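Local coordinates for protein Exo-beta-1,4-mannosidase (Rhizomucor miehei, PDB 4LYP) that probably hydrolyses beta-linked mannose from the ends of beta-mannosides as an extracellular glycoside hydrolase family 5 enzyme, with transglycosylation activity as well, at residues V127-D132 against Q213-T218; L96-S101 against M143-T148; A341-R346 against S358-H363; G396-P401 against S422-D427. All coordinates share one frame; numbering follows the deposited sequence.

Interaction 1 (V127-D132 against Q213-T218)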
loop_
_atom_site.group_PDB
_atom_site.type_symbol
_atom_site.label_atom_id
_atom_site.label_comp_id
_atom_site.label_asym_id
_atom_site.label_seq_id
_atom_site.Cartn_x
_atom_site.Cartn_y
_atom_site.Cartn_z
ATOM N N VAL A 127 7.435 -14.992 -10.597
ATOM C CA VAL A 127 6.766 -13.900 -9.907
ATOM C C VAL A 127 7.844 -12.845 -9.472
ATOM O O VAL A 127 7.622 -11.661 -9.626
ATOM C CB VAL A 127 5.966 -14.419 -8.669
ATOM C CG1 VAL A 127 5.387 -13.258 -7.871
ATOM C CG2 VAL A 127 4.879 -15.365 -9.142
ATOM N N PHE A 128 8.991 -13.277 -8.997
ATOM C CA PHE A 128 10.041 -12.348 -8.653
ATOM C C PHE A 128 10.463 -11.489 -9.815
ATOM O O PHE A 128 10.694 -10.279 -9.680
ATOM C CB PHE A 128 11.212 -13.122 -8.025
ATOM C CG PHE A 128 11.892 -12.441 -6.857
ATOM C CD1 PHE A 128 12.068 -11.047 -6.765
ATOM C CD2 PHE A 128 12.328 -13.265 -5.759
ATOM C CE1 PHE A 128 12.681 -10.492 -5.633
ATOM C CE2 PHE A 128 13.026 -12.702 -4.692
ATOM C CZ PHE A 128 13.155 -11.336 -4.583
ATOM N N VAL A 129 10.570 -12.115 -10.997
ATOM C CA VAL A 129 10.922 -11.329 -12.192
ATOM C C VAL A 129 9.847 -10.272 -12.463
ATOM O O VAL A 129 10.163 -9.204 -13.003
ATOM C CB VAL A 129 11.191 -12.318 -13.362
ATOM C CG1 VAL A 129 11.178 -11.564 -14.709
ATOM C CG2 VAL A 129 12.484 -13.058 -13.187
ATOM N N GLY A 130 8.580 -10.548 -12.121
ATOM C CA GLY A 130 7.568 -9.513 -12.284
ATOM C C GLY A 130 7.890 -8.277 -11.468
ATOM O O GLY A 130 7.625 -7.153 -11.893
ATOM N N LEU A 131 8.403 -8.476 -10.245
ATOM C CA LEU A 131 8.808 -7.313 -9.428
ATOM C C LEU A 131 9.992 -6.580 -10.082
ATOM O O LEU A 131 10.027 -5.323 -10.108
ATOM C CB LEU A 131 9.158 -7.799 -7.989
ATOM C CG LEU A 131 9.489 -6.705 -6.962
ATOM C CD1 LEU A 131 8.381 -5.666 -6.822
ATOM C CD2 LEU A 131 9.742 -7.383 -5.648
ATOM N N ASP A 132 10.938 -7.296 -10.721
ATOM C CA ASP A 132 12.014 -6.641 -11.426
ATOM C C ASP A 132 11.451 -5.773 -12.548
ATOM O O ASP A 132 11.878 -4.649 -12.735
ATOM C CB ASP A 132 12.939 -7.706 -12.117
ATOM C CG ASP A 132 13.751 -8.545 -11.171
ATOM O OD1 ASP A 132 13.901 -8.230 -9.968
ATOM O OD2 ASP A 132 14.283 -9.570 -11.670
ATOM N N GLN A 213 15.927 -7.183 -0.396
ATOM C CA GLN A 213 16.881 -6.073 -0.398
ATOM C C GLN A 213 18.108 -6.376 -1.239
ATOM O O GLN A 213 18.736 -5.483 -1.807
ATOM C CB GLN A 213 17.283 -5.688 1.019
ATOM C CG GLN A 213 16.138 -5.054 1.808
ATOM C CD GLN A 213 16.600 -4.557 3.177
ATOM O OE1 GLN A 213 17.363 -5.199 3.885
ATOM N NE2 GLN A 213 16.167 -3.369 3.532
ATOM N N ASN A 214 18.495 -7.687 -1.319
ATOM C CA ASN A 214 19.680 -8.092 -2.109
ATOM C C ASN A 214 19.363 -8.613 -3.475
ATOM O O ASN A 214 20.245 -9.093 -4.188
ATOM C CB ASN A 214 20.456 -9.094 -1.261
ATOM C CG ASN A 214 21.134 -8.366 -0.130
ATOM O OD1 ASN A 214 22.218 -7.779 -0.316
ATOM N ND2 ASN A 214 20.476 -8.296 1.018
ATOM N N ARG A 215 18.117 -8.500 -3.934
ATOM C CA ARG A 215 17.747 -8.995 -5.275
ATOM C C ARG A 215 18.514 -8.189 -6.332
ATOM O O ARG A 215 18.516 -6.957 -6.286
ATOM C CB ARG A 215 16.213 -8.751 -5.429
ATOM C CG ARG A 215 15.682 -9.047 -6.879
ATOM C CD ARG A 215 15.788 -10.537 -7.244
ATOM N NE ARG A 215 15.133 -10.720 -8.538
ATOM C CZ ARG A 215 14.836 -11.928 -9.029
ATOM N NH1 ARG A 215 15.130 -13.052 -8.329
ATOM N NH2 ARG A 215 14.192 -12.020 -10.177
ATOM N N ARG A 216 19.090 -8.905 -7.297
ATOM C CA ARG A 216 19.574 -8.254 -8.493
ATOM C C ARG A 216 18.443 -8.177 -9.477
ATOM O O ARG A 216 17.870 -9.211 -9.917
ATOM C CB ARG A 216 20.786 -9.039 -9.063
ATOM C CG ARG A 216 21.331 -8.366 -10.315
ATOM C CD ARG A 216 22.507 -9.196 -10.813
ATOM N NE ARG A 216 22.897 -8.671 -12.145
ATOM C CZ ARG A 216 22.313 -8.929 -13.350
ATOM N NH1 ARG A 216 21.293 -9.817 -13.507
ATOM N NH2 ARG A 216 22.769 -8.255 -14.411
ATOM N N ASN A 217 18.104 -6.980 -9.897
ATOM C CA ASN A 217 17.055 -6.786 -10.914
ATOM C C ASN A 217 17.516 -7.440 -12.190
ATOM O O ASN A 217 18.546 -7.015 -12.768
ATOM C CB ASN A 217 16.822 -5.278 -11.077
ATOM C CG ASN A 217 15.613 -4.988 -11.926
ATOM O OD1 ASN A 217 15.542 -5.482 -13.062
ATOM N ND2 ASN A 217 14.656 -4.220 -11.400
ATOM N N THR A 218 16.810 -8.447 -12.689
ATOM C CA THR A 218 17.281 -9.175 -13.856
ATOM C C THR A 218 17.157 -8.353 -15.144
ATOM O O THR A 218 17.747 -8.721 -16.169
ATOM C CB THR A 218 16.476 -10.498 -14.022
ATOM O OG1 THR A 218 15.076 -10.201 -14.172
ATOM C CG2 THR A 218 16.718 -11.475 -12.890
#

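Interaction 2 (L96-S101 against M143-T148)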
loop_
_atom_site.group_PDB
_atom_site.type_symbol
_atom_site.label_atom_id
_atom_site.label_comp_id
_atom_site.label_asym_id
_atom_site.label_seq_id
_atom_site.Cartn_x
_atom_site.Cartn_y
_atom_site.Cartn_z
ATOM N N LEU A 96 4.499 4.778 -6.495
ATOM C CA LEU A 96 3.601 3.618 -6.330
ATOM C C LEU A 96 3.988 2.878 -5.050
ATOM O O LEU A 96 5.151 2.562 -4.811
ATOM C CB LEU A 96 3.702 2.617 -7.489
ATOM C CG LEU A 96 3.412 3.233 -8.875
ATOM C CD1 LEU A 96 3.525 2.128 -9.916
ATOM C CD2 LEU A 96 2.004 3.874 -8.947
ATOM N N ARG A 97 2.965 2.626 -4.230
ATOM C CA ARG A 97 3.093 1.691 -3.093
ATOM C C ARG A 97 2.788 0.311 -3.642
ATOM O O ARG A 97 1.705 0.089 -4.188
ATOM C CB ARG A 97 2.182 2.136 -1.955
ATOM C CG ARG A 97 2.261 1.200 -0.767
ATOM C CD ARG A 97 1.670 1.874 0.456
ATOM N NE ARG A 97 1.577 0.945 1.605
ATOM C CZ ARG A 97 0.490 0.309 2.020
ATOM N NH1 ARG A 97 -0.624 0.316 1.299
ATOM N NH2 ARG A 97 0.558 -0.418 3.134
ATOM N N VAL A 98 3.754 -0.584 -3.539
ATOM C CA VAL A 98 3.708 -1.873 -4.189
ATOM C C VAL A 98 3.935 -2.969 -3.130
ATOM O O VAL A 98 4.461 -2.720 -2.071
ATOM C CB VAL A 98 4.685 -1.983 -5.378
ATOM C CG1 VAL A 98 4.399 -0.861 -6.365
ATOM C CG2 VAL A 98 6.112 -1.998 -4.917
ATOM N N MET A 99 3.558 -4.166 -3.506
ATOM C CA MET A 99 3.744 -5.302 -2.613
ATOM C C MET A 99 4.938 -6.142 -3.079
ATOM O O MET A 99 4.992 -6.638 -4.138
ATOM C CB MET A 99 2.449 -6.124 -2.564
ATOM C CG MET A 99 2.440 -7.277 -1.551
ATOM S SD MET A 99 2.958 -6.912 0.184
ATOM C CE MET A 99 1.509 -7.746 0.741
ATOM N N ALA A 100 5.913 -6.254 -2.186
ATOM C CA ALA A 100 7.166 -6.958 -2.421
ATOM C C ALA A 100 7.226 -8.231 -1.549
ATOM O O ALA A 100 8.302 -8.601 -1.027
ATOM C CB ALA A 100 8.346 -6.086 -2.191
ATOM N N SER A 101 6.073 -8.877 -1.397
ATOM C CA SER A 101 5.977 -10.133 -0.678
ATOM C C SER A 101 4.667 -10.783 -1.132
ATOM O O SER A 101 3.738 -10.089 -1.538
ATOM C CB SER A 101 5.947 -9.914 0.838
ATOM O OG SER A 101 4.723 -9.348 1.279
ATOM N N MET A 143 9.122 7.213 -11.518
ATOM C CA MET A 143 8.385 6.972 -10.306
ATOM C C MET A 143 9.293 6.386 -9.227
ATOM O O MET A 143 10.245 5.677 -9.562
ATOM C CB MET A 143 7.212 6.029 -10.562
ATOM C CG MET A 143 6.179 6.585 -11.538
ATOM S SD MET A 143 4.918 5.324 -11.816
ATOM C CE MET A 143 3.855 6.155 -12.998
ATOM N N THR A 144 8.880 6.545 -7.972
ATOM C CA THR A 144 9.574 5.821 -6.887
ATOM C C THR A 144 8.587 4.840 -6.245
ATOM O O THR A 144 7.356 4.986 -6.370
ATOM C CB THR A 144 10.109 6.772 -5.807
ATOM O OG1 THR A 144 9.024 7.568 -5.265
ATOM C CG2 THR A 144 11.217 7.644 -6.367
ATOM N N ALA A 145 9.147 3.828 -5.589
ATOM C CA ALA A 145 8.391 2.734 -5.026
ATOM C C ALA A 145 8.483 2.734 -3.496
ATOM O O ALA A 145 9.566 2.839 -2.910
ATOM C CB ALA A 145 8.916 1.400 -5.521
ATOM N N VAL A 146 7.345 2.499 -2.867
ATOM C CA VAL A 146 7.292 2.106 -1.451
ATOM C C VAL A 146 7.135 0.575 -1.456
ATOM O O VAL A 146 6.131 0.059 -2.002
ATOM C CB VAL A 146 6.128 2.792 -0.686
ATOM C CG1 VAL A 146 5.988 2.237 0.697
ATOM C CG2 VAL A 146 6.360 4.305 -0.680
ATOM N N MET A 147 8.155 -0.119 -0.943
ATOM C CA MET A 147 8.246 -1.589 -1.079
ATOM C C MET A 147 7.703 -2.251 0.197
ATOM O O MET A 147 8.421 -2.330 1.193
ATOM C CB MET A 147 9.669 -1.989 -1.272
ATOM C CG MET A 147 10.298 -1.507 -2.609
ATOM S SD MET A 147 9.729 -2.449 -4.022
ATOM C CE MET A 147 10.844 -3.854 -3.869
ATOM N N THR A 148 6.452 -2.672 0.170
ATOM C CA THR A 148 5.810 -3.290 1.350
ATOM C C THR A 148 6.322 -4.728 1.479
ATOM O O THR A 148 6.160 -5.537 0.554
ATOM C CB THR A 148 4.315 -3.228 1.261
ATOM O OG1 THR A 148 3.920 -1.845 1.006
ATOM C CG2 THR A 148 3.631 -3.700 2.521
#

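Interaction 3 (A341-R346 against S358-H363)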
loop_
_atom_site.group_PDB
_atom_site.type_symbol
_atom_site.label_atom_id
_atom_site.label_comp_id
_atom_site.label_asym_id
_atom_site.label_seq_id
_atom_site.Cartn_x
_atom_site.Cartn_y
_atom_site.Cartn_z
ATOM N N ALA A 341 -16.239 3.426 -2.074
ATOM C CA ALA A 341 -17.015 2.587 -2.985
ATOM C C ALA A 341 -17.702 3.439 -4.058
ATOM O O ALA A 341 -17.799 4.672 -3.984
ATOM C CB ALA A 341 -18.076 1.856 -2.178
ATOM N N ARG A 342 -18.223 2.719 -5.053
ATOM C CA ARG A 342 -19.084 3.326 -6.099
ATOM C C ARG A 342 -20.428 3.634 -5.491
ATOM O O ARG A 342 -20.709 3.365 -4.321
ATOM C CB ARG A 342 -19.166 2.399 -7.291
ATOM C CG ARG A 342 -17.789 1.839 -7.762
ATOM C CD ARG A 342 -17.830 1.082 -9.069
ATOM N NE ARG A 342 -17.792 1.947 -10.267
ATOM C CZ ARG A 342 -16.667 2.387 -10.802
ATOM N NH1 ARG A 342 -16.754 3.080 -11.971
ATOM N NH2 ARG A 342 -15.468 2.202 -10.237
ATOM N N ASP A 343 -21.301 4.259 -6.323
ATOM C CA ASP A 343 -22.584 4.801 -5.838
ATOM C C ASP A 343 -23.686 3.756 -5.586
ATOM O O ASP A 343 -24.755 3.756 -6.223
ATOM C CB ASP A 343 -23.131 5.829 -6.844
ATOM C CG ASP A 343 -22.410 7.170 -6.865
ATOM O OD1 ASP A 343 -21.695 7.536 -5.862
ATOM O OD2 ASP A 343 -22.636 7.929 -7.826
ATOM N N ALA A 344 -23.444 2.848 -4.626
ATOM C CA ALA A 344 -24.367 1.784 -4.255
ATOM C C ALA A 344 -25.743 2.332 -3.935
ATOM O O ALA A 344 -26.776 1.674 -4.203
ATOM C CB ALA A 344 -23.836 0.997 -3.058
ATOM N N TRP A 345 -25.799 3.544 -3.370
ATOM C CA TRP A 345 -27.022 4.195 -2.967
ATOM C C TRP A 345 -27.989 4.452 -4.099
ATOM O O TRP A 345 -29.169 4.714 -3.840
ATOM C CB TRP A 345 -26.682 5.502 -2.196
ATOM C CG TRP A 345 -25.869 6.459 -3.067
ATOM C CD1 TRP A 345 -24.498 6.555 -3.136
ATOM C CD2 TRP A 345 -26.385 7.411 -4.019
ATOM N NE1 TRP A 345 -24.114 7.492 -4.046
ATOM C CE2 TRP A 345 -25.242 8.039 -4.629
ATOM C CE3 TRP A 345 -27.697 7.823 -4.421
ATOM C CZ2 TRP A 345 -25.323 9.043 -5.627
ATOM C CZ3 TRP A 345 -27.784 8.846 -5.396
ATOM C CH2 TRP A 345 -26.627 9.434 -5.995
ATOM N N ARG A 346 -27.544 4.441 -5.347
ATOM C CA ARG A 346 -28.460 4.614 -6.454
ATOM C C ARG A 346 -29.392 3.401 -6.661
ATOM O O ARG A 346 -30.436 3.524 -7.302
ATOM C CB ARG A 346 -27.666 4.878 -7.729
ATOM C CG ARG A 346 -26.899 6.162 -7.756
ATOM C CD ARG A 346 -26.022 6.324 -8.953
ATOM N NE ARG A 346 -25.311 7.598 -8.990
ATOM C CZ ARG A 346 -25.851 8.757 -9.308
ATOM N NH1 ARG A 346 -25.102 9.821 -9.269
ATOM N NH2 ARG A 346 -27.150 8.814 -9.708
ATOM N N SER A 358 -19.877 0.068 -14.535
ATOM C CA SER A 358 -20.800 1.067 -15.083
ATOM C C SER A 358 -21.438 1.906 -13.998
ATOM O O SER A 358 -22.000 2.964 -14.293
ATOM C CB SER A 358 -21.864 0.344 -15.887
ATOM O OG SER A 358 -22.551 -0.577 -15.095
ATOM N N THR A 359 -21.394 1.503 -12.729
ATOM C CA THR A 359 -22.000 2.324 -11.658
ATOM C C THR A 359 -21.185 3.568 -11.479
ATOM O O THR A 359 -19.963 3.519 -11.404
ATOM C CB THR A 359 -22.100 1.474 -10.384
ATOM O OG1 THR A 359 -23.010 0.429 -10.697
ATOM C CG2 THR A 359 -22.564 2.294 -9.219
ATOM N N PRO A 360 -21.841 4.748 -11.381
ATOM C CA PRO A 360 -21.081 5.972 -11.177
ATOM C C PRO A 360 -20.373 6.050 -9.821
ATOM O O PRO A 360 -20.674 5.291 -8.903
ATOM C CB PRO A 360 -22.143 7.091 -11.232
ATOM C CG PRO A 360 -23.293 6.475 -11.945
ATOM C CD PRO A 360 -23.285 5.030 -11.563
ATOM N N THR A 361 -19.473 7.039 -9.736
ATOM C CA THR A 361 -18.650 7.265 -8.572
ATOM C C THR A 361 -18.815 8.697 -8.092
ATOM O O THR A 361 -17.855 9.353 -7.705
ATOM C CB THR A 361 -17.181 6.921 -8.856
ATOM O OG1 THR A 361 -16.697 7.703 -9.963
ATOM C CG2 THR A 361 -16.976 5.459 -9.176
ATOM N N SER A 362 -20.059 9.220 -8.067
ATOM C CA SER A 362 -20.172 10.628 -7.657
ATOM C C SER A 362 -19.792 10.881 -6.203
ATOM O O SER A 362 -19.159 11.879 -5.923
ATOM C CB SER A 362 -21.547 11.166 -7.957
ATOM O OG SER A 362 -22.575 10.529 -7.187
ATOM N N HIS A 363 -20.135 9.966 -5.278
ATOM C CA HIS A 363 -19.704 10.198 -3.896
ATOM C C HIS A 363 -18.210 10.117 -3.774
ATOM O O HIS A 363 -17.566 10.974 -3.173
ATOM C CB HIS A 363 -20.355 9.183 -2.955
ATOM C CG HIS A 363 -21.758 9.493 -2.597
ATOM N ND1 HIS A 363 -22.415 8.914 -1.535
ATOM C CD2 HIS A 363 -22.664 10.401 -3.148
ATOM C CE1 HIS A 363 -23.629 9.418 -1.440
ATOM N NE2 HIS A 363 -23.822 10.275 -2.424
HETATM O O HOH W 1 -18.552 5.088 -13.446
#

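Interaction 4 (G396-P401 against S422-D427)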
loop_
_atom_site.group_PDB
_atom_site.type_symbol
_atom_site.label_atom_id
_atom_site.label_comp_id
_atom_site.label_asym_id
_atom_site.label_seq_id
_atom_site.Cartn_x
_atom_site.Cartn_y
_atom_site.Cartn_z
ATOM N N GLY A 396 -7.991 -3.645 -15.708
ATOM C CA GLY A 396 -8.796 -4.725 -15.122
ATOM C C GLY A 396 -10.220 -4.284 -14.901
ATOM O O GLY A 396 -10.496 -3.081 -14.769
ATOM N N ARG A 397 -11.187 -5.216 -14.839
ATOM C CA ARG A 397 -12.567 -4.893 -14.572
ATOM C C ARG A 397 -13.159 -6.013 -13.755
ATOM O O ARG A 397 -12.851 -7.225 -14.019
ATOM C CB ARG A 397 -13.398 -4.773 -15.890
ATOM C CG ARG A 397 -12.964 -3.601 -16.773
ATOM C CD ARG A 397 -13.387 -2.231 -16.166
ATOM N NE ARG A 397 -13.076 -1.105 -17.075
ATOM C CZ ARG A 397 -11.861 -0.558 -17.242
ATOM N NH1 ARG A 397 -10.809 -0.996 -16.595
ATOM N NH2 ARG A 397 -11.691 0.554 -17.986
ATOM N N SER A 398 -14.068 -5.718 -12.846
ATOM C CA SER A 398 -14.621 -6.746 -11.969
ATOM C C SER A 398 -15.533 -7.702 -12.705
ATOM O O SER A 398 -15.897 -8.754 -12.124
ATOM C CB SER A 398 -15.354 -6.076 -10.848
ATOM O OG SER A 398 -16.365 -5.208 -11.321
ATOM N N THR A 399 -15.926 -7.388 -13.960
ATOM C CA THR A 399 -16.806 -8.264 -14.730
ATOM C C THR A 399 -15.975 -9.257 -15.549
ATOM O O THR A 399 -16.586 -10.110 -16.205
ATOM C CB THR A 399 -17.656 -7.371 -15.675
ATOM O OG1 THR A 399 -16.755 -6.574 -16.461
ATOM C CG2 THR A 399 -18.662 -6.534 -14.915
ATOM N N TYR A 400 -14.660 -9.187 -15.545
ATOM C CA TYR A 400 -13.839 -10.068 -16.389
ATOM C C TYR A 400 -13.598 -11.420 -15.724
ATOM O O TYR A 400 -13.611 -11.538 -14.471
ATOM C CB TYR A 400 -12.488 -9.386 -16.638
ATOM C CG TYR A 400 -12.539 -8.206 -17.553
ATOM C CD1 TYR A 400 -11.370 -7.417 -17.674
ATOM C CD2 TYR A 400 -13.662 -7.825 -18.318
ATOM C CE1 TYR A 400 -11.333 -6.284 -18.550
ATOM C CE2 TYR A 400 -13.634 -6.709 -19.159
ATOM C CZ TYR A 400 -12.483 -5.968 -19.257
ATOM O OH TYR A 400 -12.474 -4.850 -20.075
ATOM N N PRO A 401 -13.408 -12.456 -16.504
ATOM C CA PRO A 401 -13.199 -13.753 -15.911
ATOM C C PRO A 401 -11.871 -13.852 -15.191
ATOM O O PRO A 401 -10.853 -13.217 -15.573
ATOM C CB PRO A 401 -13.232 -14.688 -17.119
ATOM C CG PRO A 401 -12.899 -13.840 -18.284
ATOM C CD PRO A 401 -13.331 -12.478 -17.976
ATOM N N SER A 422 -11.501 -0.139 -6.683
ATOM C CA SER A 422 -10.639 0.149 -7.870
ATOM C C SER A 422 -11.041 1.413 -8.521
ATOM O O SER A 422 -12.210 1.711 -8.775
ATOM C CB SER A 422 -10.810 -0.976 -8.862
ATOM O OG SER A 422 -10.111 -2.163 -8.494
ATOM N N VAL A 423 -9.999 2.137 -8.960
ATOM C CA VAL A 423 -10.152 3.247 -9.920
ATOM C C VAL A 423 -9.768 2.696 -11.267
ATOM O O VAL A 423 -8.618 2.338 -11.517
ATOM C CB VAL A 423 -9.196 4.407 -9.557
ATOM C CG1 VAL A 423 -9.279 5.516 -10.625
ATOM C CG2 VAL A 423 -9.533 5.035 -8.196
ATOM N N TYR A 424 -10.754 2.641 -12.204
ATOM C CA TYR A 424 -10.474 2.129 -13.541
ATOM C C TYR A 424 -9.909 3.226 -14.424
ATOM O O TYR A 424 -10.105 4.430 -14.181
ATOM C CB TYR A 424 -11.738 1.532 -14.157
ATOM C CG TYR A 424 -12.295 0.408 -13.331
ATOM C CD1 TYR A 424 -11.546 -0.746 -13.074
ATOM C CD2 TYR A 424 -13.572 0.479 -12.816
ATOM C CE1 TYR A 424 -12.054 -1.812 -12.352
ATOM C CE2 TYR A 424 -14.115 -0.560 -12.077
ATOM C CZ TYR A 424 -13.351 -1.746 -11.878
ATOM O OH TYR A 424 -13.886 -2.837 -11.205
ATOM N N SER A 425 -9.250 2.795 -15.529
ATOM C CA SER A 425 -8.580 3.738 -16.412
ATOM C C SER A 425 -9.445 4.840 -16.971
ATOM O O SER A 425 -8.915 5.928 -17.247
ATOM C CB SER A 425 -7.985 2.940 -17.577
ATOM O OG SER A 425 -8.994 2.213 -18.225
ATOM N N ASN A 426 -10.727 4.576 -17.129
ATOM C CA ASN A 426 -11.637 5.613 -17.659
ATOM C C ASN A 426 -12.724 6.039 -16.669
ATOM O O ASN A 426 -13.690 6.643 -17.062
ATOM C CB ASN A 426 -12.269 5.094 -18.973
ATOM C CG ASN A 426 -13.107 3.832 -18.726
ATOM O OD1 ASN A 426 -13.042 3.218 -17.689
ATOM N ND2 ASN A 426 -13.881 3.423 -19.704
ATOM N N ASP A 427 -12.489 5.833 -15.372
ATOM C CA ASP A 427 -13.414 6.346 -14.377
ATOM C C ASP A 427 -13.365 7.868 -14.360
ATOM O O ASP A 427 -12.332 8.498 -14.676
ATOM C CB ASP A 427 -13.092 5.778 -12.995
ATOM C CG ASP A 427 -13.684 4.403 -12.772
ATOM O OD1 ASP A 427 -14.477 3.877 -13.612
ATOM O OD2 ASP A 427 -13.376 3.809 -11.686
#

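Interaction 1 (V127-D132 against Q213-T218)
Arg215 lies on Phe128 and is held at its edge by Asp132; with Thr218, these side chains form the tight part of the contact. The guanidinium lies flat on the Phe128 ring, the planes only 2° apart, with Arg215 CZ 4.0 Å from the ring centroid in a cation-pi stack. Further back along the same side chain, Arg215 CD rests over the ring near its rim, 3.5 Å from Phe128 CE1. A bend at chi2 (66°) folds the arginine so that its aliphatic part and its charged end share one aromatic face. At the guanidinium edge, Asp132 is gripped side-on: NE of Arg215 reaches the syn lone pair of Asp132 OD1 at 3.1 Å, while NH2 of Arg215 approaches Asp132 OD2 at 2.9 Å from above the carboxylate plane. Thus the outer helix 125-140 of the (beta/alpha)8 barrel is tied to the loop that leads from helix 197-213 into strand 230-234. Thr218 also holds Asp132 OD2, through its backbone N at 2.9 Å and its OG1 at 2.7 Å, the hydroxyl coming in on the anti side. Glu125 pairs with Arg215 NH1, and Tyr224 bonds Asp132 OD1. Buried Asn217, whose OD1 is taken by Val219, sends ND2 to the Asp132 carbonyl O, 3.1 Å away. The packing is sparser toward solvent, where exposed Thr218 presents OG1 to Val129 CG2 at 4.0 Å.

Interaction 2 (L96-S101 against M143-T148)
Leu96 to Met99 pair in parallel register with Ala145 to Thr148, two neighbouring strands of the TIM barrel joined through helix 125-140 in a beta-alpha-beta crossover. Backbone bonds alternate along the pair, from Leu96 N to Thr144 O through to Ala100 N to Thr148 O. The Arg97 side chain shares its face of the sheet with Val146 and Thr148. Its CB lies 4.2 Å from Val146 CB. One atom on, Arg97 CG is 4.1 Å from Val146 CG1 and 3.9 Å from Thr148 OG1. With CG anti to the backbone N (chi1 179°), the chain runs out extended to NE, which passes Thr148 OG1 obliquely at 3.7 Å. Both groups turn instead to Gln234 OE1, which accepts from Arg97 NE and also bonds Thr148 OG1. Beyond it, Arg97 NH1 forms a salt bridge with Glu337 and a hydrogen bond with Asn61, and NH2 bonds Asn237, so the buried guanidinium's rotation is probably fixed. The side chain lies about 8 Å from a bound guanidine. Leu96, Val98, Ala145 and Met147 line the other, apolar face, toward helix 125-140. Met143 and Ala100 pack against it from the ends: Met143 SD touches Leu96 CG, and Ala100 CB is 3.7 Å from Met147 CE.

Interaction 3 (A341-R346 against S358-H363)
Trp345 and His363 meet in an offset stack, the indole five-membered ring and the imidazole 3.8 Å apart between centroids and inclined by 21°. NE1 of Trp345 sits over the centre of the imidazole, whose ND1 is bonded to Tyr300. The opposite indole face carries Arg346 CG, and farther out Trp345 CH2 lies over the Arg346 guanidinium. Asp343 stands beside this stack with its carboxylate facing the start of helix 362-380. Its OD1 takes the N-H of His363 on the syn lone pair at 2.9 Å, in an almost straight bond (176°). OD2 accepts from Ser362 N at 2.9 Å, from above the carboxylate plane, and from Arg346 NE, a salt bridge, on the anti side; in one of the two serine conformers Ser362 OG donates to it as well. The peptide N of Asp343 adds a bond to Pro360 O. Arg342 points to the other flank, bent at chi3 (82°), which lets NE donate to Thr359 O at 2.9 Å while Thr361 CG2 covers the guanidinium centre, 3.5 Å from CZ of Arg342. A water bridges Thr359 O and, weakly, Arg342 NH1. Asp343 centres an inverse gamma turn in the loop after barrel strand 333-338, and its carboxylate receives the first N-H groups of the following helix, probably a favourable place for a negative charge at a helix N-terminus.

Interaction 4 (G396-P401 against S422-D427)
Gly396 brings its carbonyl O to the Tyr424 ring, 3.1 Å from CD1 and meeting the ring obliquely. The same oxygen accepts Arg397 NH1, which comes from above the carbonyl plane, and Gly394 O is a second partner of that nitrogen.

Arg397 comes next and carries most of the contact. Its CB starts away from the other segment, but a bend at chi2 (-72°) swings the chain back across the tyrosine. Arg397 CD stands over the centre of the aromatic face, 4.0 Å from the centroid, in a CH-pi contact. The guanidinium continues past the ring, its plane turned 34° from it, and covers Tyr424 CB, which is 3.7 Å from Arg397 CZ. At its edge, NH2 donates in plane to Ser425 OG at 3.2 Å, a nearly straight bond (167°); that hydroxyl is also bonded to Glu395. Asn426 OD1 lies 3.0 Å from Arg397 NH2.

Ser398, within the type I turn from Arg397 to Tyr400, places its backbone N 3.3 Å from Tyr424 OH in a weak hydrogen bond, while its OG turns to Tyr355 O.

The loop after strand 386-394 of the TIM barrel is thereby laid against the short strand 423-424 and the type I turn that begins at Tyr424; the chain between the two segments supplies Glu416 to a guanidine-binding pocket. Chemically, one arginine combines hydrocarbon packing on an aromatic face with polar bonds at its tip, which should restrict rotation of the Arg397 guanidinium.

The four contacts fall into two touching pairs. The helix of interaction 1, 125-140, connects the two strands of interaction 2; Leu131 CD2 of the helix packs 3.9 Å from Ala100 CB. Interactions 3 and 4 meet through a salt bridge, Arg342 NH1 to Asp427 OD1 at 2.9 Å, with Arg342 NH2 also against Tyr424. Interactions 1 and 3 are about 38 Å apart between centres, on opposite sides of the chain's centre. Interactions 2 and 4 reach the same barrel sheet, their nearest atoms about 11 Å apart. One guanidine pocket is formed by Trp153, Glu238, Trp293, Asn296 and Glu416: the Arg97 side chain of interaction 2 is about 8 Å from a bound guanidine, probably this one, while Glu416 belongs to the loop closed by interaction 4.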